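Local atomic coordinates of ochratoxinase (Aspergillus niger, PDB entry 4C65), a protein that uses zinc to hydrolyse ochratoxin A into ochratoxin alpha and L-phenylalanine, acting as a carboxypeptidase that releases C-terminal aromatic amino acids. Residues T8-G13 / H56-L61; L14-D19 / E395-E400; V391-E396 / A410-W415. All coordinates share one frame; numbering follows the deposited sequence.

Contacts 1 and 3 are strand pairings within one mixed sheet, away from the zinc site; contact 2 packs the continuation of strand 7-15 on a loop. The ladder of contact 1 is parallel and partly buried, that of contact 3 antiparallel, bulged and buried; strands 60-67 and 391-394 lie side by side between them, with a probable hydrogen bond from Leu394 N to Val60 O. Contact 2 is smaller: strand 7-15 of contact 1 runs on into segment 14-19 and meets the loop that follows strand 391-394 of contact 3. An arginine-tyrosine stack marks the exposed side of contact 1, whereas methyl groups, a proline ring and one amide make the partly buried contact 2.

Contact 1 of 3, residues T8-G13 / H56-L61; sequences TIIYAG and HRVPVL
In a parallel beta ladder, Ile10, Tyr11 and Ala12 of strand 8-12 pair with His56, Arg57 and Val58. Tyr11 lies at its middle: its N donates to His56 O (2.8 Å) and its O accepts from Val58 N (2.9 Å). Hydrogen bonds from His56 N to Ile9 O and Gly13 N to Val58 O extend the ladder at its two ends. The guanidinium of Arg57 lies flat on the Tyr11 ring, planes 14° apart, with Arg57 CZ 3.9 Å from the Tyr11 ring centroid, a cation-pi stack. Arg57 NH1 sits over Tyr11 CG (3.4 Å), offset toward the rim, and Arg57 NH2 comes within 3.5 Å of Tyr11 CE2. The two side chains run the same way; Glu41 adds a long, weak ion pair to NH1. This ladder belongs to the smaller beta-sandwich domain of the amidohydrolase fold, and its other face is mostly apolar. There Thr8 CG2 meets the edge of the His56 ring at CD2 (3.7 Å), while Trp415 meets the same imidazole edge-to-face. Past the corner at Pro59 the Leu61 side chain crosses that of Ile10 at about a right angle (Leu61 CD1 to Ile10 CG2 3.7 Å), and Leu61 CB rests on Ala12 CB.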
loop_
_atom_site.group_PDB
_atom_site.type_symbol
_atom_site.label_atom_id
_atom_site.label_comp_id
_atom_site.label_asym_id
_atom_site.label_seq_id
_atom_site.Cartn_x
_atom_site.Cartn_y
_atom_site.Cartn_z
ATOM N N THR A 8 -5.481 -59.202 1.017
ATOM C CA THR A 8 -6.934 -59.371 0.968
ATOM C C THR A 8 -7.333 -60.053 -0.341
ATOM O O THR A 8 -6.883 -59.657 -1.412
ATOM C CB THR A 8 -7.660 -58.021 1.039
ATOM O OG1 THR A 8 -7.200 -57.289 2.167
ATOM C CG2 THR A 8 -9.157 -58.214 1.138
ATOM N N ILE A 9 -8.149 -61.103 -0.246
ATOM C CA ILE A 9 -8.685 -61.767 -1.430
ATOM C C ILE A 9 -10.138 -61.399 -1.579
ATOM O O ILE A 9 -10.911 -61.512 -0.633
ATOM C CB ILE A 9 -8.556 -63.300 -1.373
ATOM C CG1 ILE A 9 -7.097 -63.679 -1.095
ATOM C CG2 ILE A 9 -9.008 -63.912 -2.693
ATOM C CD1 ILE A 9 -6.827 -65.158 -1.044
ATOM N N ILE A 10 -10.491 -60.925 -2.770
ATOM C CA ILE A 10 -11.870 -60.596 -3.091
ATOM C C ILE A 10 -12.333 -61.461 -4.257
ATOM O O ILE A 10 -11.742 -61.417 -5.328
ATOM C CB ILE A 10 -12.013 -59.124 -3.514
ATOM C CG1 ILE A 10 -11.440 -58.201 -2.446
ATOM C CG2 ILE A 10 -13.477 -58.796 -3.795
ATOM C CD1 ILE A 10 -11.060 -56.837 -2.983
ATOM N N TYR A 11 -13.354 -62.277 -4.013
ATOM C CA TYR A 11 -13.946 -63.104 -5.048
ATOM C C TYR A 11 -15.115 -62.379 -5.642
ATOM O O TYR A 11 -15.950 -61.843 -4.910
ATOM C CB TYR A 11 -14.433 -64.419 -4.457
ATOM C CG TYR A 11 -13.326 -65.296 -3.920
ATOM C CD1 TYR A 11 -12.690 -66.216 -4.730
ATOM C CD2 TYR A 11 -12.903 -65.182 -2.610
ATOM C CE1 TYR A 11 -11.674 -67.027 -4.245
ATOM C CE2 TYR A 11 -11.882 -65.998 -2.109
ATOM C CZ TYR A 11 -11.284 -66.924 -2.933
ATOM O OH TYR A 11 -10.299 -67.732 -2.456
ATOM N N ALA A 12 -15.190 -62.365 -6.967
ATOM C CA ALA A 12 -16.224 -61.602 -7.651
ATOM C C ALA A 12 -16.998 -62.433 -8.656
ATOM O O ALA A 12 -16.401 -63.032 -9.541
ATOM C CB ALA A 12 -15.612 -60.382 -8.339
ATOM N N GLY A 13 -18.327 -62.423 -8.549
ATOM C CA GLY A 13 -19.183 -63.039 -9.555
ATOM C C GLY A 13 -18.893 -62.485 -10.948
ATOM O O GLY A 13 -18.788 -63.224 -11.921
ATOM N N HIS A 56 -13.322 -61.571 0.930
ATOM C CA HIS A 56 -14.653 -61.051 0.656
ATOM C C HIS A 56 -15.220 -61.733 -0.555
ATOM O O HIS A 56 -14.467 -62.109 -1.458
ATOM C CB HIS A 56 -14.584 -59.544 0.410
ATOM C CG HIS A 56 -14.035 -58.791 1.570
ATOM N ND1 HIS A 56 -14.824 -58.345 2.605
ATOM C CD2 HIS A 56 -12.766 -58.461 1.888
ATOM C CE1 HIS A 56 -14.064 -57.736 3.498
ATOM N NE2 HIS A 56 -12.812 -57.798 3.088
ATOM N N ARG A 57 -16.540 -61.836 -0.597
ATOM C CA ARG A 57 -17.237 -62.375 -1.744
ATOM C C ARG A 57 -18.301 -61.405 -2.157
ATOM O O ARG A 57 -19.202 -61.133 -1.396
ATOM C CB ARG A 57 -17.846 -63.732 -1.370
ATOM C CG ARG A 57 -16.785 -64.797 -1.452
ATOM C CD ARG A 57 -17.238 -66.151 -1.010
ATOM N NE ARG A 57 -16.070 -66.964 -0.635
ATOM C CZ ARG A 57 -15.293 -67.605 -1.509
ATOM N NH1 ARG A 57 -15.540 -67.569 -2.825
ATOM N NH2 ARG A 57 -14.253 -68.302 -1.076
ATOM N N VAL A 58 -18.204 -60.889 -3.375
ATOM C CA VAL A 58 -19.114 -59.862 -3.849
ATOM C C VAL A 58 -19.608 -60.187 -5.253
ATOM O O VAL A 58 -18.924 -60.866 -6.008
ATOM C CB VAL A 58 -18.425 -58.462 -3.863
ATOM C CG1 VAL A 58 -17.909 -58.115 -2.478
ATOM C CG2 VAL A 58 -17.288 -58.408 -4.875
ATOM N N PRO A 59 -20.797 -59.686 -5.609
ATOM C CA PRO A 59 -21.335 -59.988 -6.942
ATOM C C PRO A 59 -20.565 -59.311 -8.055
ATOM O O PRO A 59 -20.309 -59.932 -9.077
ATOM C CB PRO A 59 -22.776 -59.448 -6.894
ATOM C CG PRO A 59 -23.079 -59.205 -5.453
ATOM C CD PRO A 59 -21.760 -58.963 -4.766
ATOM N N VAL A 60 -20.186 -58.051 -7.850
ATOM C CA VAL A 60 -19.515 -57.266 -8.885
ATOM C C VAL A 60 -18.348 -56.482 -8.313
ATOM O O VAL A 60 -18.493 -55.804 -7.300
ATOM C CB VAL A 60 -20.495 -56.276 -9.569
ATOM C CG1 VAL A 60 -19.780 -55.433 -10.612
ATOM C CG2 VAL A 60 -21.642 -57.043 -10.212
ATOM N N LEU A 61 -17.219 -56.536 -9.012
ATOM C CA LEU A 61 -16.043 -55.782 -8.634
ATOM C C LEU A 61 -15.531 -54.964 -9.822
ATOM O O LEU A 61 -15.556 -55.440 -10.970
ATOM C CB LEU A 61 -14.949 -56.725 -8.160
ATOM C CG LEU A 61 -13.865 -56.133 -7.278
ATOM C CD1 LEU A 61 -14.376 -55.842 -5.873
ATOM C CD2 LEU A 61 -12.667 -57.081 -7.218
#

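Contact 2 of 3, residues L14-D19 / E395-E400; sequences LLIPGD and EENPLE
Leu14 and Ile16 project from the same side of segment 14-19 and press two methyl knobs against a tight turn formed by Asn397, Pro398 and Leu399. The backbones stay well apart, with 7.8 Å between Leu14 CA and Asn397 CA, and side chains alone bridge the gap. Leu14, its CG anti to the backbone N (chi1 -178°), brings CD2 against the amide head of Asn397. That methyl is nearly as close to the carbon and nitrogen of the amide as to its oxygen, the shortest approach being Leu14 CD2 to Asn397 OD1 at 3.4 Å; the two side chains cross obliquely. The second bump is Ile16 CD1, which enters a shallow hollow bounded by the proline ring and the leucine branch point. It meets Pro398 CG tip to tip (3.9 Å) and comes within 4.1 Å of Leu399 CG. A methyl of Leu399, CD1, reaches back beside the first knob and stands 4.4 Å from Leu14 CD2.

Asn397 forms an Asx turn: its OD1 accepts from Leu399 N at 3.0 Å, the donor lying above the carbonyl plane by 56°. Glu400 N to Asn397 O is a further hydrogen bond across the same turn. OD1 thus accepts a backbone hydrogen bond and also makes the closest contact with Leu14 CD2.

Around this patch, Val60 of strand 60-67 packs on both Ile16 and Pro398, and Met62 of the same strand also touches Ile16. Phe405 adds to the cover of Pro398. Helix 358-365 packs alongside, with Leu359 against Ile16 and Leu399, and Ile362 against Pro398 and Leu399, so the contact lies where the end of strand 7-15, strand 60-67 and that helix converge.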
loop_
_atom_site.group_PDB
_atom_site.type_symbol
_atom_site.label_atom_id
_atom_site.label_comp_id
_atom_site.label_asym_id
_atom_site.label_seq_id
_atom_site.Cartn_x
_atom_site.Cartn_y
_atom_site.Cartn_z
ATOM N N LEU A 14 -18.736 -61.169 -11.019
ATOM C CA LEU A 14 -18.346 -60.475 -12.240
ATOM C C LEU A 14 -17.270 -59.443 -11.909
ATOM O O LEU A 14 -17.436 -58.637 -10.995
ATOM C CB LEU A 14 -19.566 -59.776 -12.837
ATOM C CG LEU A 14 -19.363 -59.027 -14.150
ATOM C CD1 LEU A 14 -19.170 -60.001 -15.302
ATOM C CD2 LEU A 14 -20.549 -58.111 -14.404
ATOM N N LEU A 15 -16.180 -59.456 -12.672
ATOM C CA LEU A 15 -15.100 -58.494 -12.483
ATOM C C LEU A 15 -14.933 -57.644 -13.733
ATOM O O LEU A 15 -14.650 -58.166 -14.797
ATOM C CB LEU A 15 -13.793 -59.198 -12.121
ATOM C CG LEU A 15 -12.622 -58.287 -11.712
ATOM C CD1 LEU A 15 -11.781 -58.920 -10.622
ATOM C CD2 LEU A 15 -11.737 -57.915 -12.893
ATOM N N ILE A 16 -15.145 -56.333 -13.572
ATOM C CA ILE A 16 -15.029 -55.373 -14.652
ATOM C C ILE A 16 -13.678 -54.677 -14.487
ATOM O O ILE A 16 -13.509 -53.872 -13.575
ATOM C CB ILE A 16 -16.200 -54.360 -14.620
ATOM C CG1 ILE A 16 -17.536 -55.110 -14.721
ATOM C CG2 ILE A 16 -16.077 -53.365 -15.767
ATOM C CD1 ILE A 16 -18.731 -54.347 -14.209
ATOM N N PRO A 17 -12.700 -55.028 -15.340
ATOM C CA PRO A 17 -11.356 -54.544 -15.109
ATOM C C PRO A 17 -11.156 -53.053 -15.390
ATOM O O PRO A 17 -10.186 -52.464 -14.912
ATOM C CB PRO A 17 -10.511 -55.417 -16.037
ATOM C CG PRO A 17 -11.418 -55.705 -17.172
ATOM C CD PRO A 17 -12.770 -55.878 -16.533
ATOM N N GLY A 18 -12.044 -52.454 -16.177
ATOM C CA GLY A 18 -11.930 -51.029 -16.513
ATOM C C GLY A 18 -11.632 -50.825 -17.981
ATOM O O GLY A 18 -12.326 -50.042 -18.662
ATOM N N ASP A 19 -10.624 -51.533 -18.488
ATOM C CA ASP A 19 -10.346 -51.561 -19.916
ATOM C C ASP A 19 -10.158 -53.006 -20.334
ATOM O O ASP A 19 -9.084 -53.549 -20.195
ATOM C CB ASP A 19 -9.084 -50.753 -20.234
ATOM C CG ASP A 19 -8.807 -50.647 -21.731
ATOM O OD1 ASP A 19 -9.591 -51.129 -22.568
ATOM O OD2 ASP A 19 -7.791 -50.041 -22.096
ATOM N N GLU A 395 -23.541 -54.402 -5.614
ATOM C CA GLU A 395 -24.538 -55.441 -5.421
ATOM C C GLU A 395 -25.146 -55.891 -6.748
ATOM O O GLU A 395 -25.550 -57.027 -6.861
ATOM C CB GLU A 395 -25.635 -54.925 -4.517
ATOM C CG GLU A 395 -26.231 -55.922 -3.523
ATOM C CD GLU A 395 -27.073 -55.234 -2.421
ATOM O OE1 GLU A 395 -26.968 -53.982 -2.273
ATOM O OE2 GLU A 395 -27.861 -55.931 -1.705
ATOM N N GLU A 396 -25.204 -55.007 -7.744
ATOM C CA GLU A 396 -25.794 -55.341 -9.051
ATOM C C GLU A 396 -24.878 -54.982 -10.201
ATOM O O GLU A 396 -23.954 -54.199 -10.059
ATOM C CB GLU A 396 -27.146 -54.662 -9.270
ATOM C CG GLU A 396 -28.306 -55.399 -8.547
ATOM C CD GLU A 396 -28.979 -54.662 -7.407
ATOM O OE1 GLU A 396 -28.801 -53.423 -7.259
ATOM O OE2 GLU A 396 -29.756 -55.351 -6.685
ATOM N N ASN A 397 -25.162 -55.582 -11.347
ATOM C CA ASN A 397 -24.343 -55.453 -12.544
ATOM C C ASN A 397 -24.663 -54.156 -13.290
ATOM O O ASN A 397 -25.728 -54.034 -13.883
ATOM C CB ASN A 397 -24.577 -56.656 -13.455
ATOM C CG ASN A 397 -23.752 -56.608 -14.712
ATOM O OD1 ASN A 397 -22.907 -55.732 -14.898
ATOM N ND2 ASN A 397 -24.030 -57.516 -15.612
ATOM N N PRO A 398 -23.732 -53.187 -13.252
ATOM C CA PRO A 398 -23.980 -51.909 -13.879
ATOM C C PRO A 398 -24.072 -51.985 -15.406
ATOM O O PRO A 398 -24.626 -51.086 -16.018
ATOM C CB PRO A 398 -22.790 -51.071 -13.428
ATOM C CG PRO A 398 -21.695 -52.057 -13.241
ATOM C CD PRO A 398 -22.361 -53.283 -12.707
ATOM N N LEU A 399 -23.556 -53.057 -16.007
ATOM C CA LEU A 399 -23.607 -53.232 -17.455
ATOM C C LEU A 399 -25.023 -53.514 -17.931
ATOM O O LEU A 399 -25.322 -53.282 -19.097
ATOM C CB LEU A 399 -22.681 -54.367 -17.893
ATOM C CG LEU A 399 -21.227 -54.248 -17.455
ATOM C CD1 LEU A 399 -20.456 -55.475 -17.886
ATOM C CD2 LEU A 399 -20.592 -52.994 -18.022
ATOM N N GLU A 400 -25.873 -54.004 -17.023
ATOM C CA GLU A 400 -27.314 -54.220 -17.300
ATOM C C GLU A 400 -28.074 -52.945 -17.080
ATOM O O GLU A 400 -29.137 -52.786 -17.643
ATOM C CB GLU A 400 -28.020 -55.196 -16.312
ATOM C CG GLU A 400 -28.837 -56.333 -16.888
ATOM C CD GLU A 400 -28.025 -57.581 -16.833
ATOM O OE1 GLU A 400 -27.761 -58.025 -15.690
ATOM O OE2 GLU A 400 -27.617 -58.088 -17.889
#

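Contact 3 of 3, residues V391-E396 / A410-W415; sequences VIALEE and AVTHVW
Val391 and Trp415 form a hydrogen-bonded pair, Trp415 N to Val391 O at 2.8 Å and Val391 N to Trp415 O at 2.9 Å, at one end of an antiparallel ladder interrupted by a classic beta bulge. Ala393 N then donates to His413 O (2.9 Å), but Ala393 O takes its hydrogen from Thr412 N, one residue earlier. Thr412 and His413 therefore both face Ala393, and the register shifts by one before Leu394 pairs with Val411. Beyond the bulge Glu395 N closes the ladder on Ala410 O.

Within the bulge Thr412 OG1 and His413 ND1 share a hydrogen bond of 2.7 Å, with OG1 at the edge of the imidazole, in its plane. Thr412 chi1 of 58° sets that OG1 between the backbone N and the carbonyl carbon. The linked pair leans over the small side chain opposite: Ala393 CB lies 3.6 Å from Thr412 OG1 and also 3.6 Å from His413 CB. The imidazole of His413 leads away from strand 391-394 and meets the ring of His56; Val58 of strand 54-58 and Leu61 of strand 60-67 pack on this face, Val58 against Ala393 and His413, Leu61 against Val391 and Ala393.

On the opposite face Ile392 and Val414 lie side by side, pointing the same way, with Ile392 CG2 to Val414 CG2 at 4.0 Å. Strands 60-67 and 419-422 flank the ladder, Met62 and Val60 bonding to the backbone of Ile392 and Leu394, while Phe421 and Lys422 bond to Val414. Back at the first pair, the indole of Trp415 slants past the Val391 side chain and turns its edge to the backbone, Trp415 CE3 standing 3.4 Å from Val391 O, in the plane of the ring.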
loop_
_atom_site.group_PDB
_atom_site.type_symbol
_atom_site.label_atom_id
_atom_site.label_comp_id
_atom_site.label_asym_id
_atom_site.label_seq_id
_atom_site.Cartn_x
_atom_site.Cartn_y
_atom_site.Cartn_z
ATOM N N VAL A 391 -10.668 -49.848 -5.446
ATOM C CA VAL A 391 -11.514 -50.953 -5.892
ATOM C C VAL A 391 -12.845 -50.790 -5.226
ATOM O O VAL A 391 -12.908 -50.490 -4.028
ATOM C CB VAL A 391 -10.895 -52.331 -5.509
ATOM C CG1 VAL A 391 -11.748 -53.484 -6.026
ATOM C CG2 VAL A 391 -9.477 -52.461 -6.038
ATOM N N ILE A 392 -13.917 -50.969 -5.985
ATOM C CA ILE A 392 -15.246 -50.936 -5.386
ATOM C C ILE A 392 -16.058 -52.180 -5.736
ATOM O O ILE A 392 -15.884 -52.778 -6.808
ATOM C CB ILE A 392 -16.021 -49.654 -5.756
ATOM C CG1 ILE A 392 -16.263 -49.545 -7.269
ATOM C CG2 ILE A 392 -15.272 -48.437 -5.249
ATOM C CD1 ILE A 392 -17.238 -48.448 -7.669
ATOM N N ALA A 393 -16.941 -52.547 -4.819
ATOM C CA ALA A 393 -17.839 -53.664 -5.032
ATOM C C ALA A 393 -19.256 -53.165 -5.128
ATOM O O ALA A 393 -19.653 -52.247 -4.409
ATOM C CB ALA A 393 -17.719 -54.685 -3.917
ATOM N N LEU A 394 -20.016 -53.807 -6.001
ATOM C CA LEU A 394 -21.415 -53.477 -6.205
ATOM C C LEU A 394 -22.299 -54.674 -5.992
ATOM O O LEU A 394 -21.874 -55.822 -6.176
ATOM C CB LEU A 394 -21.626 -52.969 -7.631
ATOM C CG LEU A 394 -21.336 -51.499 -7.897
ATOM C CD1 LEU A 394 -19.887 -51.306 -8.198
ATOM C CD2 LEU A 394 -22.158 -50.949 -9.046
ATOM N N GLU A 395 -23.541 -54.402 -5.614
ATOM C CA GLU A 395 -24.538 -55.441 -5.421
ATOM C C GLU A 395 -25.146 -55.891 -6.748
ATOM O O GLU A 395 -25.550 -57.027 -6.861
ATOM C CB GLU A 395 -25.635 -54.925 -4.517
ATOM C CG GLU A 395 -26.231 -55.922 -3.523
ATOM C CD GLU A 395 -27.073 -55.234 -2.421
ATOM O OE1 GLU A 395 -26.968 -53.982 -2.273
ATOM O OE2 GLU A 395 -27.861 -55.931 -1.705
ATOM N N GLU A 396 -25.204 -55.007 -7.744
ATOM C CA GLU A 396 -25.794 -55.341 -9.051
ATOM C C GLU A 396 -24.878 -54.982 -10.201
ATOM O O GLU A 396 -23.954 -54.199 -10.059
ATOM C CB GLU A 396 -27.146 -54.662 -9.270
ATOM C CG GLU A 396 -28.306 -55.399 -8.547
ATOM C CD GLU A 396 -28.979 -54.662 -7.407
ATOM O OE1 GLU A 396 -28.801 -53.423 -7.259
ATOM O OE2 GLU A 396 -29.756 -55.351 -6.685
ATOM N N ALA A 410 -25.913 -49.461 -3.291
ATOM C CA ALA A 410 -25.444 -50.462 -4.250
ATOM C C ALA A 410 -23.930 -50.602 -4.308
ATOM O O ALA A 410 -23.439 -51.586 -4.857
ATOM C CB ALA A 410 -25.980 -50.155 -5.653
ATOM N N VAL A 411 -23.206 -49.601 -3.827
ATOM C CA VAL A 411 -21.770 -49.709 -3.628
ATOM C C VAL A 411 -21.515 -50.225 -2.214
ATOM O O VAL A 411 -21.604 -49.481 -1.253
ATOM C CB VAL A 411 -21.076 -48.347 -3.817
ATOM C CG1 VAL A 411 -19.573 -48.473 -3.646
ATOM C CG2 VAL A 411 -21.408 -47.780 -5.187
ATOM N N THR A 412 -21.177 -51.499 -2.083
ATOM C CA THR A 412 -21.111 -52.128 -0.763
ATOM C C THR A 412 -19.743 -52.027 -0.140
ATOM O O THR A 412 -19.634 -52.035 1.086
ATOM C CB THR A 412 -21.488 -53.621 -0.825
ATOM O OG1 THR A 412 -20.613 -54.303 -1.732
ATOM C CG2 THR A 412 -22.903 -53.783 -1.288
ATOM N N HIS A 413 -18.699 -52.007 -0.978
ATOM C CA HIS A 413 -17.313 -52.020 -0.501
ATOM C C HIS A 413 -16.531 -50.973 -1.234
ATOM O O HIS A 413 -16.634 -50.874 -2.461
ATOM C CB HIS A 413 -16.623 -53.357 -0.761
ATOM C CG HIS A 413 -17.194 -54.502 0.003
ATOM N ND1 HIS A 413 -18.415 -55.061 -0.295
ATOM C CD2 HIS A 413 -16.693 -55.214 1.038
ATOM C CE1 HIS A 413 -18.651 -56.058 0.539
ATOM N NE2 HIS A 413 -17.623 -56.167 1.358
ATOM N N VAL A 414 -15.719 -50.218 -0.502
ATOM C CA VAL A 414 -14.810 -49.242 -1.111
ATOM C C VAL A 414 -13.394 -49.358 -0.534
ATOM O O VAL A 414 -13.179 -49.109 0.642
ATOM C CB VAL A 414 -15.327 -47.799 -0.948
ATOM C CG1 VAL A 414 -14.367 -46.801 -1.596
ATOM C CG2 VAL A 414 -16.719 -47.667 -1.554
ATOM N N TRP A 415 -12.450 -49.752 -1.387
ATOM C CA TRP A 415 -11.032 -49.733 -1.083
ATOM C C TRP A 415 -10.357 -48.552 -1.797
ATOM O O TRP A 415 -10.554 -48.347 -2.993
ATOM C CB TRP A 415 -10.341 -51.009 -1.579
ATOM C CG TRP A 415 -10.630 -52.223 -0.798
ATOM C CD1 TRP A 415 -9.962 -52.665 0.309
ATOM C CD2 TRP A 415 -11.674 -53.158 -1.043
ATOM N NE1 TRP A 415 -10.516 -53.834 0.753
ATOM C CE2 TRP A 415 -11.567 -54.161 -0.065
ATOM C CE3 TRP A 415 -12.694 -53.242 -1.989
ATOM C CZ2 TRP A 415 -12.450 -55.241 -0.005
ATOM C CZ3 TRP A 415 -13.558 -54.306 -1.935
ATOM C CH2 TRP A 415 -13.439 -55.290 -0.950
#